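Local structure of amyloid-like protein 1 (Homo sapiens, 3PMR) at residues Arg109-Gly114 with Leu133-Arg138; Arg138-Glu143 with Gln174-Arg179; Arg149-Val154 with Gln164-Val169. The protein probably acts in cell adhesion as a member of the amyloid precursor protein family, through an E2 domain that dimerises and probably binds heparin. All coordinates share one frame; numbering follows the deposited sequence.

Contact 1 of 3, residues Arg109-Gly114 with Leu133-Arg138; sequences RAALEG and LRRYLR
Arg135 on helix 126-157 reaches across to helix 64-119. Its CB points toward the partner helix. Arg135 CG stands anti to its own backbone N (chi1 175°) and rests 3.9 Å from Ala111 CB. From CG to NE the chain runs extended, so the guanidinium arrives beside the backbone of Ala110 and Ala111. Arg135 NH1 lies 3.6 Å from Ala111 CA, which sits over one face of the guanidinium. Arg135 NH2 ends 4.0 Å from Ala110 CB. A water joins the two sides: it donates to Ala111 O at 2.7 Å and accepts a weak bond from Arg135 NH1. The two helices belong to the all-helical E2 domain. Here they run antiparallel, with segment axes 8.4 Å apart and 158° between their directions. The small side chain of Ala111 permits this close approach, since its CB meets Tyr136 CA at 3.7 Å. Tyr136 flanks the alanine. Its CG is also anti to the backbone N, and its ring lies alongside Leu112, pointing the same way. Leu112 CB is 3.8 Å from Tyr136 CE1, and Leu112 CD1 lies over one ring face. Beyond the pair, Tyr136 also touches Arg108 and, on helix 159-187, Arg179 and Ser183.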
loop_
_atom_site.group_PDB
_atom_site.type_symbol
_atom_site.label_atom_id
_atom_site.label_comp_id
_atom_site.label_asym_id
_atom_site.label_seq_id
_atom_site.Cartn_x
_atom_site.Cartn_y
_atom_site.Cartn_z
ATOM N N ARG B 109 13.772 16.092 18.332
ATOM C CA ARG B 109 14.629 17.201 18.725
ATOM C C ARG B 109 13.847 18.279 19.450
ATOM O O ARG B 109 14.325 18.839 20.438
ATOM C CB ARG B 109 15.324 17.780 17.500
ATOM C CG ARG B 109 16.348 16.817 16.913
ATOM C CD ARG B 109 16.651 17.114 15.457
ATOM N NE ARG B 109 17.788 16.323 15.001
ATOM C CZ ARG B 109 18.104 16.126 13.728
ATOM N NH1 ARG B 109 17.367 16.662 12.764
ATOM N NH2 ARG B 109 19.152 15.378 13.426
ATOM N N ALA B 110 12.647 18.574 18.972
ATOM C CA ALA B 110 11.820 19.572 19.637
ATOM C C ALA B 110 11.466 19.093 21.050
ATOM O O ALA B 110 11.493 19.868 22.005
ATOM C CB ALA B 110 10.545 19.815 18.842
ATOM N N ALA B 111 11.137 17.812 21.176
ATOM C CA ALA B 111 10.764 17.241 22.466
ATOM C C ALA B 111 11.949 17.193 23.440
ATOM O O ALA B 111 11.756 17.314 24.653
ATOM C CB ALA B 111 10.177 15.845 22.270
ATOM N N LEU B 112 13.163 17.015 22.915
ATOM C CA LEU B 112 14.356 16.983 23.760
ATOM C C LEU B 112 14.563 18.369 24.351
ATOM O O LEU B 112 14.823 18.516 25.547
ATOM C CB LEU B 112 15.606 16.583 22.958
ATOM C CG LEU B 112 16.938 16.633 23.729
ATOM C CD1 LEU B 112 16.871 15.726 24.946
ATOM C CD2 LEU B 112 18.081 16.200 22.827
ATOM N N GLU B 113 14.455 19.383 23.501
ATOM C CA GLU B 113 14.609 20.763 23.930
ATOM C C GLU B 113 13.594 21.077 25.045
ATOM O O GLU B 113 13.952 21.651 26.060
ATOM C CB GLU B 113 14.402 21.709 22.742
ATOM C CG GLU B 113 14.608 23.177 23.081
ATOM C CD GLU B 113 14.387 24.109 21.892
ATOM O OE1 GLU B 113 13.236 24.225 21.414
ATOM O OE2 GLU B 113 15.372 24.725 21.436
ATOM N N GLY B 114 12.336 20.690 24.851
ATOM C CA GLY B 114 11.319 20.943 25.865
ATOM C C GLY B 114 11.598 20.238 27.190
ATOM O O GLY B 114 11.399 20.802 28.263
ATOM N N LEU B 133 9.001 14.750 29.467
ATOM C CA LEU B 133 9.681 13.490 29.249
ATOM C C LEU B 133 8.749 12.565 28.475
ATOM O O LEU B 133 9.179 11.909 27.524
ATOM C CB LEU B 133 10.072 12.847 30.589
ATOM C CG LEU B 133 10.815 11.506 30.526
ATOM C CD1 LEU B 133 12.144 11.676 29.768
ATOM C CD2 LEU B 133 11.068 10.991 31.939
ATOM N N ARG B 134 7.476 12.524 28.869
ATOM C CA ARG B 134 6.511 11.663 28.196
ATOM C C ARG B 134 6.502 11.945 26.701
ATOM O O ARG B 134 6.474 11.032 25.884
ATOM C CB ARG B 134 5.101 11.866 28.748
ATOM C CG ARG B 134 4.036 11.127 27.939
ATOM C CD ARG B 134 2.631 11.307 28.510
ATOM N NE ARG B 134 1.651 10.480 27.806
ATOM C CZ ARG B 134 1.256 10.679 26.550
ATOM N NH1 ARG B 134 1.751 11.689 25.843
ATOM N NH2 ARG B 134 0.372 9.858 25.994
ATOM N N ARG B 135 6.535 13.224 26.352
ATOM C CA ARG B 135 6.527 13.635 24.965
ATOM C C ARG B 135 7.796 13.165 24.246
ATOM O O ARG B 135 7.740 12.758 23.087
ATOM C CB ARG B 135 6.376 15.154 24.897
ATOM C CG ARG B 135 6.462 15.754 23.511
ATOM C CD ARG B 135 5.749 17.095 23.479
ATOM N NE ARG B 135 6.183 17.914 22.355
ATOM C CZ ARG B 135 7.154 18.818 22.431
ATOM N NH1 ARG B 135 7.782 19.020 23.584
ATOM N NH2 ARG B 135 7.506 19.513 21.357
ATOM N N TYR B 136 8.933 13.208 24.931
ATOM C CA TYR B 136 10.190 12.766 24.327
ATOM C C TYR B 136 10.172 11.249 24.121
ATOM O O TYR B 136 10.626 10.749 23.094
ATOM C CB TYR B 136 11.376 13.153 25.213
ATOM C CG TYR B 136 12.721 12.713 24.668
ATOM C CD1 TYR B 136 13.270 13.309 23.527
ATOM C CD2 TYR B 136 13.441 11.693 25.287
ATOM C CE1 TYR B 136 14.504 12.897 23.021
ATOM C CE2 TYR B 136 14.675 11.271 24.786
ATOM C CZ TYR B 136 15.199 11.878 23.658
ATOM O OH TYR B 136 16.420 11.468 23.172
ATOM N N LEU B 137 9.637 10.523 25.098
ATOM C CA LEU B 137 9.567 9.069 25.004
ATOM C C LEU B 137 8.608 8.662 23.894
ATOM O O LEU B 137 8.832 7.674 23.203
ATOM C CB LEU B 137 9.119 8.465 26.342
ATOM C CG LEU B 137 10.120 8.674 27.480
ATOM C CD1 LEU B 137 9.637 8.023 28.757
ATOM C CD2 LEU B 137 11.445 8.068 27.068
ATOM N N ARG B 138 7.534 9.425 23.718
ATOM C CA ARG B 138 6.588 9.111 22.661
ATOM C C ARG B 138 7.214 9.404 21.301
ATOM O O ARG B 138 6.900 8.744 20.313
ATOM C CB ARG B 138 5.291 9.902 22.833
ATOM C CG ARG B 138 4.519 9.494 24.073
ATOM C CD ARG B 138 3.046 9.850 23.972
ATOM N NE ARG B 138 2.754 10.674 22.802
HETATM O O HOH W 1 9.323 17.391 25.869
#

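Contact 2 of 3, residues Arg138-Glu143 with Gln174-Arg179; sequences RAEQKE and QVIEER
Ile176 is the first residue of 174-179 to meet 138-143. Its CB points toward the partner helix. CG1 is anti to the carbonyl carbon (chi1 -68°), and chi2 extends the chain. Ile176 CD1 therefore slides past Glu143, 3.6 Å from Glu143 CG. The other branch, Ile176 CG2, lies 3.7 Å from Glu140 OE1. One turn later comes Arg179, which brings charge to meet the same two glutamates. The two segments are antiparallel parts of helices 126-157 and 159-187 in the helical E2 domain. Their axes are 10.4 Å apart, a gap bridged by side chains. Arg179 bends at chi3 (-65°), which brings the edge of its guanidinium to both glutamates. Arg179 NE donates to Glu140 OE1 at 3.0 Å in a nearly straight bond (164°). The oxygen lies in the guanidinium plane, but the N-H meets the carboxylate from above its plane. Arg179 NH2 adds a weak bond to the same oxygen. Arg179 NH2 also makes a salt bridge to Glu143 OE2 at 2.9 Å, whose hydrogen-bond angle is poor. Glu143 OE2 has a stronger partner in His172 NE2, and Glu143 OE1 pairs with Arg108. Glu140 OE2 and Glu143 OE1, both acceptors, are only 2.9 Å apart. The positive charges of Arg179 and Arg108 probably offset the repulsion.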
loop_
_atom_site.group_PDB
_atom_site.type_symbol
_atom_site.label_atom_id
_atom_site.label_comp_id
_atom_site.label_asym_id
_atom_site.label_seq_id
_atom_site.Cartn_x
_atom_site.Cartn_y
_atom_site.Cartn_z
ATOM N N ARG B 138 7.534 9.425 23.718
ATOM C CA ARG B 138 6.588 9.111 22.661
ATOM C C ARG B 138 7.214 9.404 21.301
ATOM O O ARG B 138 6.900 8.744 20.313
ATOM C CB ARG B 138 5.291 9.902 22.833
ATOM C CG ARG B 138 4.519 9.494 24.073
ATOM C CD ARG B 138 3.046 9.850 23.972
ATOM N NE ARG B 138 2.754 10.674 22.802
ATOM N N ALA B 139 8.095 10.397 21.249
ATOM C CA ALA B 139 8.772 10.721 19.999
ATOM C C ALA B 139 9.692 9.535 19.664
ATOM O O ALA B 139 9.835 9.157 18.501
ATOM C CB ALA B 139 9.585 11.990 20.160
ATOM N N GLU B 140 10.311 8.951 20.690
ATOM C CA GLU B 140 11.202 7.808 20.478
ATOM C C GLU B 140 10.438 6.534 20.133
ATOM O O GLU B 140 10.917 5.717 19.349
ATOM C CB GLU B 140 12.105 7.588 21.695
ATOM C CG GLU B 140 13.279 8.545 21.689
ATOM C CD GLU B 140 13.983 8.574 20.331
ATOM O OE1 GLU B 140 15.096 8.025 20.220
ATOM O OE2 GLU B 140 13.411 9.140 19.367
ATOM N N GLN B 141 9.247 6.381 20.703
ATOM C CA GLN B 141 8.412 5.229 20.400
ATOM C C GLN B 141 8.022 5.311 18.928
ATOM O O GLN B 141 8.028 4.311 18.217
ATOM C CB GLN B 141 7.147 5.230 21.255
ATOM C CG GLN B 141 6.202 4.100 20.903
ATOM C CD GLN B 141 4.843 4.246 21.553
ATOM O OE1 GLN B 141 4.227 5.314 21.507
ATOM N NE2 GLN B 141 4.359 3.166 22.154
ATOM N N LYS B 142 7.694 6.515 18.467
ATOM C CA LYS B 142 7.317 6.699 17.063
ATOM C C LYS B 142 8.472 6.302 16.131
ATOM O O LYS B 142 8.256 5.665 15.106
ATOM C CB LYS B 142 6.916 8.155 16.817
ATOM C CG LYS B 142 6.275 8.398 15.472
ATOM C CD LYS B 142 5.463 9.682 15.471
ATOM C CE LYS B 142 4.499 9.680 14.305
ATOM N NZ LYS B 142 3.697 8.431 14.353
ATOM N N GLU B 143 9.693 6.692 16.491
ATOM C CA GLU B 143 10.881 6.358 15.699
ATOM C C GLU B 143 11.164 4.851 15.714
ATOM O O GLU B 143 11.616 4.270 14.727
ATOM C CB GLU B 143 12.097 7.118 16.235
ATOM C CG GLU B 143 13.431 6.710 15.603
ATOM C CD GLU B 143 14.526 7.746 15.833
ATOM O OE1 GLU B 143 14.276 8.700 16.607
ATOM O OE2 GLU B 143 15.627 7.606 15.248
ATOM N N GLN B 174 19.246 0.026 18.980
ATOM C CA GLN B 174 20.163 0.248 20.107
ATOM C C GLN B 174 20.442 1.751 20.276
ATOM O O GLN B 174 20.714 2.211 21.382
ATOM C CB GLN B 174 21.500 -0.468 19.895
ATOM C CG GLN B 174 21.422 -1.984 19.803
ATOM C CD GLN B 174 22.803 -2.617 19.646
ATOM O OE1 GLN B 174 23.634 -2.139 18.873
ATOM N NE2 GLN B 174 23.049 -3.694 20.380
ATOM N N VAL B 175 20.391 2.508 19.180
ATOM C CA VAL B 175 20.631 3.955 19.241
ATOM C C VAL B 175 19.457 4.617 19.957
ATOM O O VAL B 175 19.634 5.531 20.751
ATOM C CB VAL B 175 20.794 4.578 17.816
ATOM C CG1 VAL B 175 20.774 6.104 17.895
ATOM C CG2 VAL B 175 22.104 4.137 17.206
ATOM N N ILE B 176 18.255 4.134 19.678
ATOM C CA ILE B 176 17.052 4.660 20.296
ATOM C C ILE B 176 17.047 4.332 21.782
ATOM O O ILE B 176 16.664 5.154 22.612
ATOM C CB ILE B 176 15.808 4.035 19.666
ATOM C CG1 ILE B 176 15.669 4.512 18.230
ATOM C CG2 ILE B 176 14.581 4.367 20.490
ATOM C CD1 ILE B 176 14.506 3.878 17.521
ATOM N N GLU B 177 17.469 3.116 22.104
ATOM C CA GLU B 177 17.507 2.662 23.486
ATOM C C GLU B 177 18.505 3.491 24.276
ATOM O O GLU B 177 18.288 3.799 25.442
ATOM C CB GLU B 177 17.895 1.183 23.556
ATOM C CG GLU B 177 17.933 0.636 24.969
ATOM N N GLU B 178 19.603 3.855 23.630
ATOM C CA GLU B 178 20.611 4.657 24.300
ATOM C C GLU B 178 20.120 6.097 24.495
ATOM O O GLU B 178 20.464 6.736 25.483
ATOM C CB GLU B 178 21.926 4.650 23.508
ATOM C CG GLU B 178 23.002 5.578 24.061
ATOM C CD GLU B 178 23.487 5.180 25.451
ATOM O OE1 GLU B 178 22.815 4.351 26.106
ATOM O OE2 GLU B 178 24.537 5.706 25.892
ATOM N N ARG B 179 19.331 6.625 23.565
ATOM C CA ARG B 179 18.852 7.992 23.762
ATOM C C ARG B 179 17.892 8.025 24.954
ATOM O O ARG B 179 17.918 8.959 25.755
ATOM C CB ARG B 179 18.202 8.535 22.488
ATOM C CG ARG B 179 19.244 9.088 21.533
ATOM C CD ARG B 179 18.639 10.007 20.497
ATOM N NE ARG B 179 17.739 9.297 19.601
ATOM C CZ ARG B 179 17.967 9.111 18.305
ATOM N NH1 ARG B 179 19.071 9.586 17.741
ATOM N NH2 ARG B 179 17.084 8.452 17.572
#

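Contact 3 of 3, residues Arg149-Val154 with Gln164-Val169; sequences RHYQHV and QMRFQV. With PO4 (phosphate ion), chain D; PO4 (phosphate ion), chain F.
An antiparallel pair of helices in the E2 domain, 126-157 and 159-187, meets here near the turn joining them. Met165 is central. Its CG takes the crowded position between backbone N and carbonyl carbon (chi1 70°), and a bend at chi3 sets the methyl against His150: Met165 CE stops 3.4 Å from His150 ND1. Met165 SD meets Val154 CG1 tip to tip at 3.7 Å and lies at the edge of the Tyr151 ring, a Met-aromatic contact. Tyr151 crosses Val169 at about a right angle, with Val169 CG2 3.8 Å from Tyr151 CG. Tyr151 OH lies 3.5 Å from Arg166 CG, but its hydrogen bond goes to Glu82 of the second subunit, which also salt-bridges Arg166. Across helix 126-157, Gln152 bends at chi2 (-85°). Gln152 NE2 donates to Arg149 O and, at 2.9 Å, to O2 of the chain D phosphate. His153 ND1 donates to O1 of the same ion. An alanine here in place of Gln152 would remove the amide, and would probably weaken the hold on that phosphate and lose the extra bond to Arg149 O. Arg149 NH2 hydrogen-bonds O1 of the chain F phosphate at 2.7 Å, and its NE salt-bridges Glu38 of the second subunit. Both ions probably come from the crystallisation liquor, but they suggest a surface that could accept anionic groups, consistent with heparin binding, while Tyr151 and Arg166 serve the dimer interface.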
loop_
_atom_site.group_PDB
_atom_site.type_symbol
_atom_site.label_atom_id
_atom_site.label_comp_id
_atom_site.label_asym_id
_atom_site.label_seq_id
_atom_site.Cartn_x
_atom_site.Cartn_y
_atom_site.Cartn_z
ATOM N N ARG B 149 8.385 -1.091 11.493
ATOM C CA ARG B 149 7.439 -1.179 10.376
ATOM C C ARG B 149 8.158 -1.266 9.029
ATOM O O ARG B 149 7.753 -2.022 8.144
ATOM C CB ARG B 149 6.489 0.032 10.362
ATOM C CG ARG B 149 5.414 -0.055 9.279
ATOM C CD ARG B 149 4.411 1.099 9.352
ATOM N NE ARG B 149 3.864 1.253 10.694
ATOM C CZ ARG B 149 4.202 2.226 11.539
ATOM N NH1 ARG B 149 5.090 3.150 11.189
ATOM N NH2 ARG B 149 3.655 2.268 12.746
ATOM N N HIS B 150 9.220 -0.485 8.877
ATOM C CA HIS B 150 9.971 -0.486 7.633
ATOM C C HIS B 150 10.554 -1.871 7.351
ATOM O O HIS B 150 10.475 -2.382 6.233
ATOM C CB HIS B 150 11.106 0.522 7.689
ATOM C CG HIS B 150 11.890 0.587 6.423
ATOM N ND1 HIS B 150 13.266 0.551 6.392
ATOM C CD2 HIS B 150 11.486 0.644 5.133
ATOM C CE1 HIS B 150 13.678 0.579 5.137
ATOM N NE2 HIS B 150 12.617 0.635 4.353
ATOM N N TYR B 151 11.164 -2.451 8.377
ATOM C CA TYR B 151 11.761 -3.777 8.289
ATOM C C TYR B 151 10.663 -4.806 7.967
ATOM O O TYR B 151 10.813 -5.652 7.085
ATOM C CB TYR B 151 12.428 -4.090 9.633
ATOM C CG TYR B 151 13.056 -5.451 9.741
ATOM C CD1 TYR B 151 13.916 -5.934 8.751
ATOM C CD2 TYR B 151 12.804 -6.254 10.846
ATOM C CE1 TYR B 151 14.504 -7.190 8.867
ATOM C CE2 TYR B 151 13.379 -7.501 10.971
ATOM C CZ TYR B 151 14.222 -7.966 9.984
ATOM O OH TYR B 151 14.739 -9.225 10.115
ATOM N N GLN B 152 9.562 -4.705 8.693
ATOM C CA GLN B 152 8.423 -5.589 8.519
ATOM C C GLN B 152 7.905 -5.528 7.080
ATOM O O GLN B 152 7.573 -6.555 6.487
ATOM C CB GLN B 152 7.317 -5.195 9.506
ATOM C CG GLN B 152 5.991 -5.906 9.281
ATOM C CD GLN B 152 5.129 -5.218 8.243
ATOM O OE1 GLN B 152 4.260 -5.844 7.631
ATOM N NE2 GLN B 152 5.359 -3.927 8.035
ATOM N N HIS B 153 7.850 -4.322 6.524
ATOM C CA HIS B 153 7.381 -4.123 5.159
ATOM C C HIS B 153 8.326 -4.757 4.141
ATOM O O HIS B 153 7.882 -5.398 3.186
ATOM C CB HIS B 153 7.247 -2.631 4.850
ATOM C CG HIS B 153 6.930 -2.346 3.415
ATOM N ND1 HIS B 153 5.669 -2.512 2.884
ATOM C CD2 HIS B 153 7.728 -1.983 2.382
ATOM C CE1 HIS B 153 5.703 -2.267 1.587
ATOM N NE2 HIS B 153 6.941 -1.944 1.257
ATOM N N VAL B 154 9.631 -4.568 4.339
ATOM C CA VAL B 154 10.623 -5.130 3.428
ATOM C C VAL B 154 10.583 -6.673 3.483
ATOM O O VAL B 154 10.634 -7.339 2.447
ATOM C CB VAL B 154 12.060 -4.593 3.770
ATOM C CG1 VAL B 154 13.119 -5.353 2.988
ATOM C CG2 VAL B 154 12.156 -3.093 3.418
ATOM N N GLN B 164 19.722 -8.252 4.448
ATOM C CA GLN B 164 20.781 -7.254 4.412
ATOM C C GLN B 164 20.597 -6.076 5.371
ATOM O O GLN B 164 21.569 -5.407 5.712
ATOM C CB GLN B 164 20.912 -6.692 2.991
ATOM C CG GLN B 164 21.178 -7.747 1.929
ATOM C CD GLN B 164 21.193 -7.158 0.525
ATOM O OE1 GLN B 164 20.340 -6.339 0.180
ATOM N NE2 GLN B 164 22.161 -7.582 -0.298
ATOM N N MET B 165 19.363 -5.791 5.776
ATOM C CA MET B 165 19.123 -4.660 6.665
ATOM C C MET B 165 18.959 -5.059 8.122
ATOM O O MET B 165 18.887 -4.207 8.995
ATOM C CB MET B 165 17.885 -3.869 6.209
ATOM C CG MET B 165 16.543 -4.570 6.411
ATOM S SD MET B 165 15.190 -3.666 5.605
ATOM C CE MET B 165 14.903 -2.351 6.823
ATOM N N ARG B 166 18.918 -6.361 8.371
ATOM C CA ARG B 166 18.731 -6.913 9.710
ATOM C C ARG B 166 19.603 -6.268 10.804
ATOM O O ARG B 166 19.092 -5.817 11.832
ATOM C CB ARG B 166 19.003 -8.413 9.647
ATOM C CG ARG B 166 18.247 -9.249 10.638
ATOM C CD ARG B 166 18.593 -10.713 10.430
ATOM N NE ARG B 166 18.042 -11.255 9.192
ATOM C CZ ARG B 166 18.567 -12.284 8.535
ATOM N NH1 ARG B 166 19.662 -12.879 8.995
ATOM N NH2 ARG B 166 17.999 -12.731 7.422
ATOM N N PHE B 167 20.911 -6.225 10.580
ATOM C CA PHE B 167 21.836 -5.658 11.561
ATOM C C PHE B 167 21.657 -4.154 11.736
ATOM O O PHE B 167 21.839 -3.619 12.833
ATOM C CB PHE B 167 23.285 -5.960 11.160
ATOM C CG PHE B 167 24.275 -5.705 12.260
ATOM C CD1 PHE B 167 24.388 -6.599 13.319
ATOM C CD2 PHE B 167 25.078 -4.568 12.254
ATOM C CE1 PHE B 167 25.272 -6.362 14.368
ATOM C CE2 PHE B 167 25.964 -4.323 13.298
ATOM C CZ PHE B 167 26.064 -5.225 14.354
ATOM N N GLN B 168 21.304 -3.480 10.647
ATOM C CA GLN B 168 21.089 -2.044 10.670
ATOM C C GLN B 168 19.844 -1.699 11.488
ATOM O O GLN B 168 19.778 -0.645 12.113
ATOM C CB GLN B 168 20.939 -1.516 9.251
ATOM C CG GLN B 168 20.507 -0.081 9.207
ATOM C CD GLN B 168 21.481 0.836 9.919
ATOM N N VAL B 169 18.853 -2.585 11.464
ATOM C CA VAL B 169 17.634 -2.372 12.234
ATOM C C VAL B 169 18.030 -2.520 13.707
ATOM O O VAL B 169 17.745 -1.660 14.530
ATOM C CB VAL B 169 16.551 -3.420 11.873
ATOM C CG1 VAL B 169 15.355 -3.277 12.800
ATOM C CG2 VAL B 169 16.112 -3.233 10.421
HETATM P P PO4 D . 2.995 -2.733 5.388
HETATM O O1 PO4 D . 3.647 -3.773 4.551
HETATM O O2 PO4 D . 4.014 -2.082 6.263
HETATM O O3 PO4 D . 2.371 -1.706 4.509
HETATM O O4 PO4 D . 1.948 -3.366 6.228
HETATM P P PO4 F . 2.458 5.279 14.497
HETATM O O1 PO4 F . 3.676 4.438 14.371
HETATM O O2 PO4 F . 2.635 6.242 15.616
HETATM O O3 PO4 F . 2.236 6.024 13.230
HETATM O O4 PO4 F . 1.281 4.409 14.771
#

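How the contacts relate
All three contacts use helix 126-157. Contact 1 pairs it with helix 64-119, whereas contacts 2 and 3 pair it with helix 159-187. Contacts 1 and 2 have centres 11 Å apart and share Arg138. They touch where Tyr136 OH of contact 1 packs 3.5 Å from Arg179 CB of contact 2. Contact 3 lies nearer the turn between helices 126-157 and 159-187. Its centre is 16 Å from that of contact 2, with nearest atoms about 5 Å apart and no touch. Contacts 1 and 3 have centres 25 Å apart. The chain F phosphate joins Arg149 of contact 3 to Lys142 of 138-143. The chain D phosphate and the second subunit's Glu82 and Glu38 meet contact 3.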